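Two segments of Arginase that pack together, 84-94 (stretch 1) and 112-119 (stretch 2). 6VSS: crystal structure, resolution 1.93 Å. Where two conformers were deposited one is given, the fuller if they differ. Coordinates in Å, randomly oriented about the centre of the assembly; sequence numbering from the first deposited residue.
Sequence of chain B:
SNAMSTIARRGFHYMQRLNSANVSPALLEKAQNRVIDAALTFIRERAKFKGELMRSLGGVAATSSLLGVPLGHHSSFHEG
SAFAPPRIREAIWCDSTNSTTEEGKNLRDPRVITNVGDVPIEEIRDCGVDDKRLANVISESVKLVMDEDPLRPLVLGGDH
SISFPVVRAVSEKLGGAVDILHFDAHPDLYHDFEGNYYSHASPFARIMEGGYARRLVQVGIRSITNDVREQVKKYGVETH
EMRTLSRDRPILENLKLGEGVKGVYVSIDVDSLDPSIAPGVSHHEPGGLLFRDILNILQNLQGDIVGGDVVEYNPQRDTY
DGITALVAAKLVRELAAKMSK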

# COMPACT_ATOMS: atom_id res chain seq x y z
N ALA B 84 -6.16 12.96 -13.98
CA ALA B 84 -4.75 12.89 -14.40
C ALA B 84 -4.07 14.24 -14.64
O ALA B 84 -2.93 14.44 -14.22
CB ALA B 84 -4.63 11.94 -15.56
N PRO B 85 -4.61 15.21 -15.42
CA PRO B 85 -3.76 16.29 -15.89
C PRO B 85 -3.01 17.06 -14.78
O PRO B 85 -1.81 17.23 -14.92
CB PRO B 85 -4.70 17.12 -16.77
CG PRO B 85 -5.72 16.13 -17.26
CD PRO B 85 -5.93 15.23 -16.06
N PRO B 86 -3.65 17.54 -13.67
CA PRO B 86 -2.96 18.30 -12.62
C PRO B 86 -1.88 17.48 -11.92
O PRO B 86 -0.86 18.04 -11.53
CB PRO B 86 -4.05 18.63 -11.58
CG PRO B 86 -5.32 18.59 -12.41
CD PRO B 86 -5.08 17.47 -13.41
N ARG B 87 -2.08 16.17 -11.83
CA ARG B 87 -1.07 15.23 -11.24
C ARG B 87 0.13 15.16 -12.18
O ARG B 87 1.23 15.21 -11.69
CB ARG B 87 -1.70 13.86 -10.94
CG ARG B 87 -2.64 13.88 -9.75
CD ARG B 87 -1.88 14.06 -8.44
NE ARG B 87 -1.32 12.79 -7.98
CZ ARG B 87 -2.06 11.84 -7.38
NH1 ARG B 87 -1.52 10.71 -6.97
NH2 ARG B 87 -3.36 12.05 -7.19
N ILE B 88 -0.11 15.12 -13.48
CA ILE B 88 1.02 15.10 -14.46
C ILE B 88 1.78 16.43 -14.40
O ILE B 88 3.01 16.38 -14.23
CB ILE B 88 0.54 14.76 -15.87
CG1 ILE B 88 -0.10 13.38 -15.95
CG2 ILE B 88 1.68 14.87 -16.87
CD1 ILE B 88 -0.94 13.24 -17.22
N ARG B 89 1.12 17.58 -14.43
CA ARG B 89 1.89 18.86 -14.33
C ARG B 89 2.72 18.89 -13.04
O ARG B 89 3.83 19.39 -13.04
CB ARG B 89 1.00 20.08 -14.43
CG ARG B 89 0.32 20.15 -15.78
CD ARG B 89 -0.47 21.38 -15.97
NE ARG B 89 -1.61 21.30 -15.09
CZ ARG B 89 -2.82 20.89 -15.46
NH1 ARG B 89 -3.07 20.59 -16.72
NH2 ARG B 89 -3.80 20.88 -14.60
N GLU B 90 2.15 18.52 -11.93
CA GLU B 90 2.93 18.57 -10.68
C GLU B 90 4.17 17.68 -10.85
O GLU B 90 5.22 18.04 -10.35
CB GLU B 90 2.09 18.12 -9.50
CG GLU B 90 2.98 17.76 -8.35
CD GLU B 90 2.25 17.37 -7.10
OE1 GLU B 90 1.79 16.22 -7.03
OE2 GLU B 90 2.11 18.24 -6.24
N ALA B 91 4.04 16.47 -11.40
CA ALA B 91 5.19 15.56 -11.54
C ALA B 91 6.20 16.12 -12.55
O ALA B 91 7.38 15.90 -12.35
CB ALA B 91 4.72 14.17 -11.86
N ILE B 92 5.78 16.83 -13.60
CA ILE B 92 6.74 17.43 -14.55
C ILE B 92 7.65 18.36 -13.77
O ILE B 92 8.84 18.41 -14.08
CB ILE B 92 6.04 18.20 -15.68
CG1 ILE B 92 5.39 17.26 -16.67
CG2 ILE B 92 7.00 19.14 -16.38
CD1 ILE B 92 4.37 17.99 -17.57
N TRP B 93 7.03 19.14 -12.90
CA TRP B 93 7.64 20.26 -12.16
C TRP B 93 7.98 19.76 -10.74
O TRP B 93 8.07 20.60 -9.88
CB TRP B 93 6.69 21.47 -12.35
CG TRP B 93 6.82 22.11 -13.72
CD1 TRP B 93 8.00 22.62 -14.20
CD2 TRP B 93 5.88 22.26 -14.82
NE1 TRP B 93 7.88 23.05 -15.50
CE2 TRP B 93 6.58 22.88 -15.90
CE3 TRP B 93 4.53 21.92 -15.05
CZ2 TRP B 93 5.97 23.20 -17.13
CZ3 TRP B 93 3.93 22.22 -16.27
CH2 TRP B 93 4.65 22.83 -17.31
N CYS B 94 8.33 18.46 -10.55
CA CYS B 94 8.53 17.74 -9.24
C CYS B 94 9.96 17.87 -8.65
O CYS B 94 10.95 17.71 -9.41
CB CYS B 94 8.28 16.24 -9.36
SG CYS B 94 8.99 15.19 -8.05
N VAL B 112 10.41 25.66 -24.55
CA VAL B 112 10.46 24.18 -24.61
C VAL B 112 9.12 23.60 -24.16
O VAL B 112 8.67 22.63 -24.76
CB VAL B 112 11.60 23.65 -23.74
CG1 VAL B 112 11.62 22.14 -23.78
CG2 VAL B 112 12.91 24.25 -24.21
N ILE B 113 8.54 24.12 -23.09
CA ILE B 113 7.24 23.58 -22.60
C ILE B 113 6.51 24.64 -21.78
O ILE B 113 7.15 25.37 -21.02
CB ILE B 113 7.44 22.26 -21.83
CG1 ILE B 113 6.10 21.56 -21.62
CG2 ILE B 113 8.20 22.53 -20.51
CD1 ILE B 113 6.23 20.30 -20.83
N THR B 114 5.20 24.72 -21.97
CA THR B 114 4.39 25.69 -21.22
C THR B 114 3.03 25.06 -20.93
O THR B 114 2.52 24.30 -21.77
CB THR B 114 4.37 27.00 -22.03
OG1 THR B 114 3.89 28.02 -21.18
CG2 THR B 114 3.45 26.98 -23.21
N ASN B 115 2.40 25.48 -19.84
CA ASN B 115 1.02 25.06 -19.50
C ASN B 115 0.03 26.08 -20.05
O ASN B 115 0.20 27.24 -19.77
CB ASN B 115 0.83 24.93 -18.00
CG ASN B 115 -0.54 24.36 -17.67
OD1 ASN B 115 -1.12 23.57 -18.42
ND2 ASN B 115 -1.08 24.78 -16.55
N VAL B 116 -1.01 25.66 -20.76
CA VAL B 116 -2.14 26.55 -21.14
C VAL B 116 -3.23 26.35 -20.08
O VAL B 116 -3.47 27.28 -19.31
CB VAL B 116 -2.65 26.26 -22.56
CG1 VAL B 116 -4.01 26.90 -22.81
CG2 VAL B 116 -1.65 26.71 -23.61
N GLY B 117 -3.74 25.13 -19.94
CA GLY B 117 -4.64 24.78 -18.83
C GLY B 117 -5.60 23.67 -19.18
O GLY B 117 -5.32 22.95 -20.11
N ASP B 118 -6.67 23.51 -18.39
CA ASP B 118 -7.58 22.38 -18.45
C ASP B 118 -8.89 22.91 -19.01
O ASP B 118 -9.36 23.95 -18.55
CB ASP B 118 -7.74 21.73 -17.07
CG ASP B 118 -6.53 20.95 -16.60
OD1 ASP B 118 -5.53 20.94 -17.29
OD2 ASP B 118 -6.63 20.35 -15.54
N VAL B 119 -9.44 22.22 -20.01
CA VAL B 119 -10.87 22.37 -20.37
C VAL B 119 -11.69 21.84 -19.19
O VAL B 119 -11.57 20.66 -18.87
CB VAL B 119 -11.25 21.58 -21.63
CG1 VAL B 119 -12.75 21.70 -21.91
CG2 VAL B 119 -10.39 22.00 -22.82
O HOH W 1 -2.67 21.50 -18.91

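A helix laid against a strand can touch it with only one of its faces, and a regular strand tends to answer with alternate residues; these two segments of arginase show the pairing, with one departure from that alternation on the strand side. The helix that runs through Ile92 lies nearly antiparallel to the strand ending at Asp118, with an angle of 154° between their directions and an axial separation of 9.6 Å. Pro85 therefore sits across from Asp118, Arg89 across from Asn115 and Ile92 across from Ile113, so that steps of three or four residues along the helix meet steps of two or three along the strand.

At the N-terminal end, Pro85 and Pro86 border the carboxylate of Asp118: Pro85 CB lies 3.9 Å from Asp118 OD1, and Pro86 CG lies 3.8 Å from Asp118 OD2. These are van der Waals contacts, flanking a group whose charge is met one turn later. Arg87 and Ile88 are out of reach of the strand.

Arg89 supplies the central polar link. Its backbone N bonds to Pro85 O at 3.0 Å, while its side chain reaches back toward the start of the helix to form a two-pronged salt bridge. Arg89 NH1 donates to Asp118 OD1 at 2.5 Å, and Arg89 NH2 donates to Asp118 OD2 at 3.0 Å with a nearly straight angle of 168°; the NH1 bond is shorter but more bent, at 139°. Along the way, Arg89 CD passes 3.3 Å from Asn115 OD1. A water reinforces the polar cluster, accepting a weak hydrogen bond from Arg89 NH1 at 2.4 Å and lying within hydrogen-bonding distance of Asn115 OD1, 2.6 Å away.

Beyond Arg89 the chemistry turns apolar. Glu90 and Ala91 do not reach the strand, but Ile92 points toward it, and its CD1 meets Ile113 CD1 at 4.4 Å, a loose hydrocarbon contact. Trp93, the first residue to leave helical backbone angles, extends the contact past the helix: its CZ2 lies 4.1 Å from Ile113 CG2, and its CH2 lies 4.4 Å from Asn115 CB. The indole thus spans part of the distance between two strand residues whose side chains point toward the helix.

The strand alternates from Ile113 to Val116, with Ile113 and Asn115 pointing toward the helix and Thr114 and Val116 away. The alternation then breaks: a CB on Gly117 would also point away, and Asp118 points toward the helix again, three residues after Asn115. Val116 and Gly117 have backbone angles outside the regular strand range. Gly117 has no side chain, and its backbone angles would jam a CB against the preceding carbonyl oxygen, a local demand for glycine independent of the helix.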